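Local coordinates for protein 2-hydroxyhepta-2,4-diene-1,7-dioate isomerase (Mycobacterium abscessus, PDB 3RR6) that probably acts as a metal-dependent hydrolase or isomerase of the fumarylacetoacetate hydrolase family, though its own reaction remains to be established, at residues Met5-Arg9 / Val19-Gly23; Ile10-Asp14 / Gly48-Pro52; Leu58-Ile62 / Leu174-Ile178; Glu118-Ala122 / Ile146-Val150. One frame throughout, in Å; residues are numbered along the deposited sequence. Where two conformers were deposited one is given.

Contact 1 (Met5-Arg9 / Val19-Gly23)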
loop_
_atom_site.group_PDB
_atom_site.type_symbol
_atom_site.label_atom_id
_atom_site.label_comp_id
_atom_site.label_asym_id
_atom_site.label_seq_id
_atom_site.Cartn_x
_atom_site.Cartn_y
_atom_site.Cartn_z
ATOM N N MET A 5 6.900 -15.710 -3.753
ATOM C CA MET A 5 7.262 -15.543 -2.320
ATOM C C MET A 5 6.367 -14.498 -1.680
ATOM O O MET A 5 5.720 -13.711 -2.370
ATOM C CB MET A 5 8.717 -15.074 -2.175
ATOM C CG MET A 5 9.766 -16.107 -2.530
ATOM S SD MET A 5 11.437 -15.433 -2.412
ATOM C CE MET A 5 11.687 -15.365 -0.646
ATOM N N ARG A 6 6.320 -14.525 -0.356
ATOM C CA ARG A 6 5.806 -13.423 0.437
ATOM C C ARG A 6 6.971 -12.886 1.248
ATOM O O ARG A 6 7.614 -13.638 1.999
ATOM C CB ARG A 6 4.702 -13.888 1.380
ATOM C CG ARG A 6 3.385 -14.186 0.695
ATOM C CD ARG A 6 2.348 -14.655 1.700
ATOM N NE ARG A 6 2.547 -16.061 2.020
ATOM C CZ ARG A 6 2.104 -16.675 3.115
ATOM N NH1 ARG A 6 1.416 -16.020 4.046
ATOM N NH2 ARG A 6 2.366 -17.965 3.282
ATOM N N LEU A 7 7.252 -11.602 1.080
ATOM C CA LEU A 7 8.351 -10.947 1.767
ATOM C C LEU A 7 7.799 -9.947 2.742
ATOM O O LEU A 7 6.826 -9.244 2.452
ATOM C CB LEU A 7 9.238 -10.223 0.766
ATOM C CG LEU A 7 9.860 -11.134 -0.284
ATOM C CD1 LEU A 7 10.591 -10.277 -1.313
ATOM C CD2 LEU A 7 10.799 -12.160 0.341
ATOM N N GLY A 8 8.432 -9.848 3.898
ATOM C CA GLY A 8 8.023 -8.858 4.873
ATOM C C GLY A 8 9.075 -8.628 5.921
ATOM O O GLY A 8 10.225 -9.055 5.769
ATOM N N ARG A 9 8.675 -7.934 6.977
ATOM C CA ARG A 9 9.573 -7.571 8.064
ATOM C C ARG A 9 8.905 -7.947 9.374
ATOM O O ARG A 9 7.690 -7.815 9.514
ATOM C CB ARG A 9 9.891 -6.074 8.044
ATOM C CG ARG A 9 10.746 -5.653 6.852
ATOM C CD ARG A 9 10.886 -4.150 6.732
ATOM N NE ARG A 9 11.633 -3.574 7.849
ATOM C CZ ARG A 9 11.118 -2.848 8.840
ATOM N NH1 ARG A 9 9.816 -2.572 8.917
ATOM N NH2 ARG A 9 11.933 -2.394 9.794
ATOM N N VAL A 19 12.170 -11.058 6.038
ATOM C CA VAL A 19 11.848 -12.476 6.006
ATOM C C VAL A 19 11.042 -12.904 4.788
ATOM O O VAL A 19 10.342 -12.097 4.170
ATOM C CB VAL A 19 11.037 -12.895 7.261
ATOM C CG1 VAL A 19 11.900 -12.799 8.507
ATOM C CG2 VAL A 19 9.760 -12.038 7.413
ATOM N N SER A 20 11.161 -14.194 4.465
ATOM C CA SER A 20 10.231 -14.885 3.585
ATOM C C SER A 20 9.184 -15.572 4.464
ATOM O O SER A 20 9.533 -16.299 5.404
ATOM C CB SER A 20 10.977 -15.920 2.730
ATOM O OG SER A 20 10.087 -16.735 1.983
ATOM N N ILE A 21 7.906 -15.341 4.174
ATOM C CA ILE A 21 6.814 -15.915 4.964
ATOM C C ILE A 21 6.226 -17.098 4.206
ATOM O O ILE A 21 5.742 -16.954 3.085
ATOM C CB ILE A 21 5.727 -14.863 5.275
ATOM C CG1 ILE A 21 6.325 -13.737 6.131
ATOM C CG2 ILE A 21 4.538 -15.514 5.996
ATOM C CD1 ILE A 21 5.777 -12.382 5.833
ATOM N N GLU A 22 6.286 -18.277 4.821
ATOM C CA GLU A 22 5.959 -19.516 4.131
ATOM C C GLU A 22 4.871 -20.279 4.888
ATOM O O GLU A 22 4.922 -20.403 6.112
ATOM C CB GLU A 22 7.232 -20.352 3.954
ATOM C CG GLU A 22 8.267 -19.655 3.056
ATOM C CD GLU A 22 9.671 -20.209 3.162
ATOM O OE1 GLU A 22 9.835 -21.396 3.522
ATOM O OE2 GLU A 22 10.622 -19.446 2.875
ATOM N N GLY A 23 3.874 -20.752 4.148
ATOM C CA GLY A 23 2.745 -21.477 4.727
ATOM C C GLY A 23 1.546 -21.489 3.796
ATOM O O GLY A 23 1.463 -20.678 2.867
HETATM O O HOH W 1 7.484 -16.842 0.912
#
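Arg6 lays its side chain across Ile21, the two crossing at about a right angle. Its CB rests near Ile21 O and Ile21 CB. With chi1 at -74°, CG lies anti to the carbonyl carbon, and the bend at chi3 then turns the guanidinium toward Ile21 and Gly23. Arg6 NE comes 3.5 Å from Ile21 O, but the angle is too poor for a hydrogen bond. Further out, Arg6 NH1 meets Ile21 CG2 at 3.7 Å, a methyl lying over the rim of one guanidinium face. At the tip, Arg6 NH2 passes 2.9 Å from Gly23 O, again at a poor angle, so it is a close approach and not a directed bond.

The backbones underneath form an antiparallel ladder. Ile21 N donates to Arg6 O at 2.8 Å, and Gly8 and Val19 make the hydrogen-bonded pair, giving and receiving through both peptides. Between them Leu7 and Ser20 are a non-hydrogen-bonded pair. Towards the N-terminal end a water stands in for a missing rung: it accepts from Arg6 N and donates to Ser20 OG (2.8 Å) and Ile21 O. Ser20 OG in turn donates to Glu22 OE2, 2.9 Å away, through the anti lone pair of the carboxylate, while Met5 CE packs tightly against Ser20 CB at 3.5 Å.

This is the beta hairpin of strands 6-12 and 15-22. Strand 172-179 pairs with its first arm through Leu7 and Ile178, strand 32-36 with its second, and Trp177 receives Arg6 in a cation-pi contact.

Contact 2 (Ile10-Asp14 / Gly48-Pro52)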
loop_
_atom_site.group_PDB
_atom_site.type_symbol
_atom_site.label_atom_id
_atom_site.label_comp_id
_atom_site.label_asym_id
_atom_site.label_seq_id
_atom_site.Cartn_x
_atom_site.Cartn_y
_atom_site.Cartn_z
ATOM N N ILE A 10 9.705 -8.456 10.300
ATOM C CA ILE A 10 9.187 -8.848 11.606
ATOM C C ILE A 10 10.040 -8.315 12.727
ATOM O O ILE A 10 11.219 -8.032 12.549
ATOM C CB ILE A 10 9.080 -10.385 11.765
ATOM C CG1 ILE A 10 10.440 -11.053 11.533
ATOM C CG2 ILE A 10 8.030 -10.931 10.822
ATOM C CD1 ILE A 10 10.662 -12.279 12.358
ATOM N N ALA A 11 9.395 -8.164 13.882
ATOM C CA ALA A 11 10.069 -7.970 15.147
ATOM C C ALA A 11 9.997 -9.321 15.859
ATOM O O ALA A 11 8.905 -9.825 16.143
ATOM C CB ALA A 11 9.364 -6.892 15.962
ATOM N N SER A 12 11.159 -9.926 16.093
ATOM C CA SER A 12 11.250 -11.195 16.830
ATOM C C SER A 12 11.833 -10.939 18.226
ATOM O O SER A 12 12.225 -9.814 18.539
ATOM C CB SER A 12 12.122 -12.184 16.050
ATOM O OG SER A 12 13.495 -11.827 16.109
ATOM N N PRO A 13 11.891 -11.983 19.080
ATOM C CA PRO A 13 12.637 -11.818 20.334
ATOM C C PRO A 13 14.126 -11.537 20.109
ATOM O O PRO A 13 14.782 -10.954 20.976
ATOM C CB PRO A 13 12.451 -13.166 21.044
ATOM C CG PRO A 13 11.232 -13.772 20.427
ATOM C CD PRO A 13 11.202 -13.285 19.009
ATOM N N ASP A 14 14.642 -11.942 18.948
ATOM C CA ASP A 14 16.056 -11.794 18.626
ATOM C C ASP A 14 16.338 -10.569 17.746
ATOM O O ASP A 14 17.447 -10.432 17.226
ATOM C CB ASP A 14 16.570 -13.062 17.928
ATOM C CG ASP A 14 16.152 -14.337 18.640
ATOM O OD1 ASP A 14 16.698 -14.624 19.727
ATOM O OD2 ASP A 14 15.284 -15.061 18.109
ATOM N N GLY A 48 19.572 -18.844 7.902
ATOM C CA GLY A 48 19.327 -20.086 8.622
ATOM C C GLY A 48 18.396 -19.924 9.812
ATOM O O GLY A 48 17.829 -20.911 10.284
ATOM N N ARG A 49 18.251 -18.691 10.303
ATOM C CA ARG A 49 17.314 -18.395 11.388
ATOM C C ARG A 49 15.884 -18.431 10.866
ATOM O O ARG A 49 15.613 -17.983 9.749
ATOM C CB ARG A 49 17.575 -17.013 11.999
ATOM C CG ARG A 49 18.861 -16.899 12.807
ATOM C CD ARG A 49 18.731 -15.869 13.943
ATOM N NE ARG A 49 18.482 -14.511 13.461
ATOM C CZ ARG A 49 18.465 -13.421 14.231
ATOM N NH1 ARG A 49 18.228 -12.231 13.692
ATOM N NH2 ARG A 49 18.685 -13.512 15.541
ATOM N N GLN A 50 14.981 -18.973 11.675
ATOM C CA GLN A 50 13.553 -18.906 11.391
ATOM C C GLN A 50 12.746 -18.917 12.684
ATOM O O GLN A 50 13.230 -19.362 13.729
ATOM C CB GLN A 50 13.114 -20.063 10.492
ATOM C CG GLN A 50 13.274 -21.446 11.113
ATOM C CD GLN A 50 12.726 -22.542 10.224
ATOM O OE1 GLN A 50 13.333 -22.897 9.213
ATOM N NE2 GLN A 50 11.577 -23.085 10.595
ATOM N N TRP A 51 11.517 -18.424 12.588
ATOM C CA TRP A 51 10.574 -18.407 13.706
ATOM C C TRP A 51 9.189 -18.826 13.236
ATOM O O TRP A 51 8.811 -18.557 12.093
ATOM C CB TRP A 51 10.452 -16.999 14.283
ATOM C CG TRP A 51 11.738 -16.334 14.640
ATOM C CD1 TRP A 51 12.309 -16.265 15.878
ATOM C CD2 TRP A 51 12.608 -15.618 13.756
ATOM N NE1 TRP A 51 13.485 -15.555 15.819
ATOM C CE2 TRP A 51 13.694 -15.150 14.527
ATOM C CE3 TRP A 51 12.581 -15.336 12.384
ATOM C CZ2 TRP A 51 14.739 -14.406 13.973
ATOM C CZ3 TRP A 51 13.616 -14.593 11.836
ATOM C CH2 TRP A 51 14.682 -14.138 12.628
ATOM N N PRO A 52 8.401 -19.457 14.123
ATOM C CA PRO A 52 6.986 -19.615 13.790
ATOM C C PRO A 52 6.328 -18.236 13.647
ATOM O O PRO A 52 6.612 -17.332 14.439
ATOM C CB PRO A 52 6.420 -20.378 14.996
ATOM C CG PRO A 52 7.596 -21.038 15.619
ATOM C CD PRO A 52 8.740 -20.101 15.406
HETATM O O HOH W 2 17.781 -9.272 14.078
#
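Ile10 sets its CD1 over the six-membered ring of Trp51, 4.0 Å from the centroid, as a CH-pi contact. The setting is the antiparallel beta structure of the N-terminal, Rv2993c-like part of the chain. Strands 6-12, 15-22, 32-36 and 49-52 follow one another in pairs; the first and the last are not paired with each other, and the indole of Trp51 bridges from one to the other. Ile10 reaches the ring because its CG1 sits between the backbone N and the carbonyl carbon (chi1 57°).

Two residues on, Ser12 covers the other half of the same ring face: its CB stands 3.8 Å from the centroid of the five-membered ring, a second CH-pi contact. Its hydroxyl is occupied within the turn, where OG is hydrogen-bonded with Gly15 O and takes a weak bond from Asp14 N. Pro13 adds just a distant brush of CD against Trp51 CD1.

Asp14 closes the walk, meeting both Arg49 and Trp51. Arg49 NH2 packs 3.2 Å from Asp14 CB, yet no N-H points at the carboxylate: Asp14 OD2 is 4.5 Å from NH2 and well out of the guanidinium plane, so the attraction is one of charge alone. The strong partner of Arg49 is Glu35, in a salt bridge. A water also accepts from Arg49 NH1 at 3.0 Å and gives a weak bond to Asp14 O. The indole N-H has a far better line, with Trp51 NE1 reaching the anti lone pair of Asp14 OD2 at 3.0 Å, almost exactly in the ring plane and nearly straight at 178°.

Contact 3 (Leu58-Ile62 / Leu174-Ile178)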
loop_
_atom_site.group_PDB
_atom_site.type_symbol
_atom_site.label_atom_id
_atom_site.label_comp_id
_atom_site.label_asym_id
_atom_site.label_seq_id
_atom_site.Cartn_x
_atom_site.Cartn_y
_atom_site.Cartn_z
ATOM N N LEU A 58 4.479 -8.914 12.699
ATOM C CA LEU A 58 4.637 -8.316 11.376
ATOM C C LEU A 58 4.717 -6.796 11.488
ATOM O O LEU A 58 3.928 -6.165 12.206
ATOM C CB LEU A 58 3.468 -8.687 10.452
ATOM C CG LEU A 58 3.405 -10.132 9.963
ATOM C CD1 LEU A 58 2.048 -10.435 9.328
ATOM C CD2 LEU A 58 4.542 -10.395 8.984
ATOM N N LEU A 59 5.680 -6.229 10.775
ATOM C CA LEU A 59 5.882 -4.785 10.663
ATOM C C LEU A 59 5.512 -4.348 9.252
ATOM O O LEU A 59 5.110 -5.172 8.434
ATOM C CB LEU A 59 7.349 -4.457 10.927
ATOM C CG LEU A 59 7.947 -5.000 12.223
ATOM C CD1 LEU A 59 9.426 -4.693 12.292
ATOM C CD2 LEU A 59 7.202 -4.416 13.421
ATOM N N ALA A 60 5.650 -3.060 8.936
ATOM C CA ALA A 60 5.532 -2.648 7.538
ATOM C C ALA A 60 6.561 -3.447 6.742
ATOM O O ALA A 60 7.677 -3.645 7.216
ATOM C CB ALA A 60 5.778 -1.158 7.370
ATOM N N PRO A 61 6.187 -3.929 5.546
ATOM C CA PRO A 61 7.026 -4.954 4.896
ATOM C C PRO A 61 8.286 -4.477 4.178
ATOM O O PRO A 61 9.053 -5.311 3.684
ATOM C CB PRO A 61 6.063 -5.590 3.890
ATOM C CG PRO A 61 5.067 -4.528 3.601
ATOM C CD PRO A 61 4.859 -3.836 4.914
ATOM N N ILE A 62 8.493 -3.170 4.101
ATOM C CA ILE A 62 9.626 -2.622 3.359
ATOM C C ILE A 62 9.994 -1.263 3.939
ATOM O O ILE A 62 9.146 -0.583 4.528
ATOM C CB ILE A 62 9.261 -2.502 1.850
ATOM C CG1 ILE A 62 10.508 -2.477 0.976
ATOM C CG2 ILE A 62 8.372 -1.294 1.602
ATOM C CD1 ILE A 62 11.045 -3.842 0.661
ATOM N N LEU A 174 0.623 -0.083 5.779
ATOM C CA LEU A 174 1.211 -0.860 4.701
ATOM C C LEU A 174 1.449 -2.290 5.184
ATOM O O LEU A 174 2.005 -2.496 6.263
ATOM C CB LEU A 174 2.531 -0.212 4.287
ATOM C CG LEU A 174 3.135 -0.623 2.949
ATOM C CD1 LEU A 174 2.305 -0.099 1.779
ATOM C CD2 LEU A 174 4.579 -0.114 2.860
ATOM N N GLY A 175 1.053 -3.273 4.384
ATOM C CA GLY A 175 1.234 -4.673 4.760
ATOM C C GLY A 175 0.129 -5.560 4.235
ATOM O O GLY A 175 -0.687 -5.112 3.438
ATOM N N PRO A 176 0.074 -6.822 4.693
ATOM C CA PRO A 176 0.916 -7.450 5.730
ATOM C C PRO A 176 2.266 -7.969 5.232
ATOM O O PRO A 176 3.157 -8.254 6.034
ATOM C CB PRO A 176 0.055 -8.622 6.195
ATOM C CG PRO A 176 -0.709 -8.992 4.990
ATOM C CD PRO A 176 -1.043 -7.703 4.308
ATOM N N TRP A 177 2.389 -8.105 3.917
ATOM C CA TRP A 177 3.579 -8.645 3.269
ATOM C C TRP A 177 3.497 -8.333 1.791
ATOM O O TRP A 177 2.446 -7.919 1.294
ATOM C CB TRP A 177 3.707 -10.167 3.488
ATOM C CG TRP A 177 2.427 -10.925 3.333
ATOM C CD1 TRP A 177 1.668 -11.050 2.203
ATOM C CD2 TRP A 177 1.753 -11.669 4.351
ATOM N NE1 TRP A 177 0.547 -11.808 2.466
ATOM C CE2 TRP A 177 0.585 -12.211 3.773
ATOM C CE3 TRP A 177 2.018 -11.921 5.705
ATOM C CZ2 TRP A 177 -0.325 -12.990 4.503
ATOM C CZ3 TRP A 177 1.112 -12.718 6.431
ATOM C CH2 TRP A 177 -0.043 -13.230 5.821
ATOM N N ILE A 178 4.602 -8.564 1.090
ATOM C CA ILE A 178 4.713 -8.284 -0.332
ATOM C C ILE A 178 4.691 -9.596 -1.100
ATOM O O ILE A 178 5.525 -10.461 -0.851
ATOM C CB ILE A 178 6.024 -7.536 -0.614
ATOM C CG1 ILE A 178 6.005 -6.170 0.063
ATOM C CG2 ILE A 178 6.262 -7.372 -2.123
ATOM C CD1 ILE A 178 7.385 -5.552 0.252
HETATM O O HOH W 3 5.734 -7.347 6.849
#
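Leu58 brings CD1 obliquely up to the Trp177 ring, 3.8 Å from CZ3, while Pro176 CG lies over the centre of one indole face, 3.6 Å above the plane. The opposite face is the one turned to Arg6, and Trp177 NE1 is hydrogen-bonded to Ile253 O. With chi1 at 43°, CG of Trp177 lies between the backbone N and the carbonyl carbon, and the ring folds back over the proline before it. The same Leu58 CD1 also touches Pro176 CB, so one methyl bridges both residues.

Pro61 carries much of the rest of the contact. Pro61 CD sits 3.4 Å from Leu174 O and packs on Gly175 CA, and Pro61 CB meets Ile178 CD1 at 3.9 Å. Ile178 CD1 lies against Ile62 CB as well, the two isoleucines crossing at about a right angle. Pro61 O, beside Ile178 CD1, is buried by the contact and has no polar partner. No direct hydrogen bond joins the segments. A water lies 2.8 Å from Leu59 O and 2.9 Å from Pro176 O, though other acceptors compete for its protons.

Strand 172-179 turns a corner at Pro176, which follows a cis peptide bond, and the linking loop after strand 57-58 packs there. This is apolar packing that joins the Rv2993c-like N-terminal part to the fumarylacetoacetate hydrolase-like part of the chain.

Contact 4 (Glu118-Ala122 / Ile146-Val150)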
loop_
_atom_site.group_PDB
_atom_site.type_symbol
_atom_site.label_atom_id
_atom_site.label_comp_id
_atom_site.label_asym_id
_atom_site.label_seq_id
_atom_site.Cartn_x
_atom_site.Cartn_y
_atom_site.Cartn_z
ATOM N N GLU A 118 -8.926 4.943 2.700
ATOM C CA GLU A 118 -8.803 4.762 1.247
ATOM C C GLU A 118 -7.984 3.500 0.984
ATOM O O GLU A 118 -6.752 3.530 0.971
ATOM C CB GLU A 118 -8.153 5.994 0.589
ATOM C CG GLU A 118 -8.976 7.278 0.789
ATOM C CD GLU A 118 -8.469 8.501 0.061
ATOM O OE1 GLU A 118 -7.512 8.403 -0.717
ATOM O OE2 GLU A 118 -9.051 9.591 0.302
ATOM N N GLY A 119 -8.667 2.371 0.807
ATOM C CA GLY A 119 -7.963 1.105 0.593
ATOM C C GLY A 119 -7.367 1.051 -0.795
ATOM O O GLY A 119 -8.032 1.415 -1.757
ATOM N N GLU A 120 -6.113 0.597 -0.905
ATOM C CA GLU A 120 -5.390 0.615 -2.190
ATOM C C GLU A 120 -4.456 -0.573 -2.375
ATOM O O GLU A 120 -3.873 -1.081 -1.424
ATOM C CB GLU A 120 -4.567 1.906 -2.337
ATOM C CG GLU A 120 -5.316 3.149 -1.867
ATOM C CD GLU A 120 -4.956 4.438 -2.544
ATOM O OE1 GLU A 120 -4.026 4.480 -3.369
ATOM O OE2 GLU A 120 -5.677 5.427 -2.284
ATOM N N LEU A 121 -4.315 -1.001 -3.623
ATOM C CA LEU A 121 -3.215 -1.878 -4.027
ATOM C C LEU A 121 -1.926 -1.066 -4.068
ATOM O O LEU A 121 -1.892 0.021 -4.657
ATOM C CB LEU A 121 -3.486 -2.476 -5.410
ATOM C CG LEU A 121 -2.359 -3.331 -5.995
ATOM C CD1 LEU A 121 -2.261 -4.658 -5.254
ATOM C CD2 LEU A 121 -2.574 -3.570 -7.499
ATOM N N ALA A 122 -0.871 -1.595 -3.445
ATOM C CA ALA A 122 0.431 -0.933 -3.390
ATOM C C ALA A 122 1.468 -1.661 -4.229
ATOM O O ALA A 122 1.686 -2.853 -4.051
ATOM C CB ALA A 122 0.917 -0.849 -1.927
ATOM N N ILE A 146 -0.618 -4.166 0.372
ATOM C CA ILE A 146 -1.843 -3.399 0.589
ATOM C C ILE A 146 -1.474 -2.096 1.287
ATOM O O ILE A 146 -0.551 -2.061 2.104
ATOM C CB ILE A 146 -2.861 -4.177 1.446
ATOM C CG1 ILE A 146 -2.978 -5.615 0.957
ATOM C CG2 ILE A 146 -4.236 -3.467 1.435
ATOM C CD1 ILE A 146 -3.911 -6.481 1.786
ATOM N N GLY A 147 -2.177 -1.025 0.942
ATOM C CA GLY A 147 -2.027 0.256 1.618
ATOM C C GLY A 147 -3.367 0.857 1.991
ATOM O O GLY A 147 -4.411 0.442 1.493
ATOM N N ASN A 148 -3.324 1.840 2.885
ATOM C CA ASN A 148 -4.497 2.634 3.258
ATOM C C ASN A 148 -4.068 4.100 3.206
ATOM O O ASN A 148 -3.271 4.542 4.035
ATOM C CB ASN A 148 -4.960 2.210 4.655
ATOM C CG ASN A 148 -6.334 2.738 5.045
ATOM O OD1 ASN A 148 -6.873 3.645 4.421
ATOM N ND2 ASN A 148 -6.897 2.173 6.124
ATOM N N ASP A 149 -4.546 4.840 2.209
ATOM C CA ASP A 149 -4.178 6.250 2.034
ATOM C C ASP A 149 -5.072 7.094 2.939
ATOM O O ASP A 149 -6.014 7.755 2.484
ATOM C CB ASP A 149 -4.305 6.674 0.564
ATOM C CG ASP A 149 -3.879 8.127 0.304
ATOM O OD1 ASP A 149 -3.343 8.810 1.196
ATOM O OD2 ASP A 149 -4.091 8.603 -0.838
ATOM N N VAL A 150 -4.766 7.060 4.231
ATOM C CA VAL A 150 -5.568 7.761 5.224
ATOM C C VAL A 150 -5.437 9.271 4.990
ATOM O O VAL A 150 -4.334 9.780 4.749
ATOM C CB VAL A 150 -5.159 7.387 6.666
ATOM C CG1 VAL A 150 -6.051 8.112 7.695
ATOM C CG2 VAL A 150 -5.234 5.861 6.896
HETATM O O HOH W 4 -5.101 7.736 -3.089
#
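Glu120 and Gly147 form the hydrogen-bonded pair of two antiparallel strands whose directions differ by 141°, exchanging bonds of 2.9 Å through N and O of both residues. The ladder runs on past the strand end: Asp149 N donates to Glu118 O at 2.8 Å, and the side chain of Asn148 supplies one more rung, its OD1 accepting from Glu118 N at 3.0 Å along a fairly straight line (165°).

Beyond that the contact belongs to carboxylates. Glu118 and Asp149 lie side by side pointing the same way, Glu118 OE1 3.4 Å from Asp149 OD2, their planes 73° apart. Glu120 crosses Asp149 obliquely, with its OE2 3.8 Å from Asp149 OD2. A Glu-x-Glu pair on one strand and an aspartate on the next is the layout of the divalent-metal site in the fumarylacetoacetate hydrolase family, so this cluster is consistent with such a site. A water lies unusually close to Glu120 OE2 and Asp149 OD2, so its bonding is doubtful.

Lysines meet the acids as well: Asp149 forms salt bridges with Lys94 and Lys166, and the latter makes a weak, long ion pair with Glu118. Glu120 OE1 is held by the backbone N of Gly232.

From the N terminus, contact 1 closes first, bringing the arms of the hairpin 6-12/15-22 together. Contact 2 opens within that hairpin, at 10-14, and closes only at 48-52, so the two cross; Val19 CG1 packs on Ile10 CG1 where they touch. Contact 3 starts afterwards at 58-62 and spans over a hundred residues before closing at 174-178, and contact 4 both opens and closes inside that span. Leu7 O and Ile178 N tie contact 1 to contact 3 across neighbouring strands; Gly175 N and Ile146 O tie contact 3 to contact 4. The N-terminal strands are thus connected, through strand 172-179, to the probable metal-site strands.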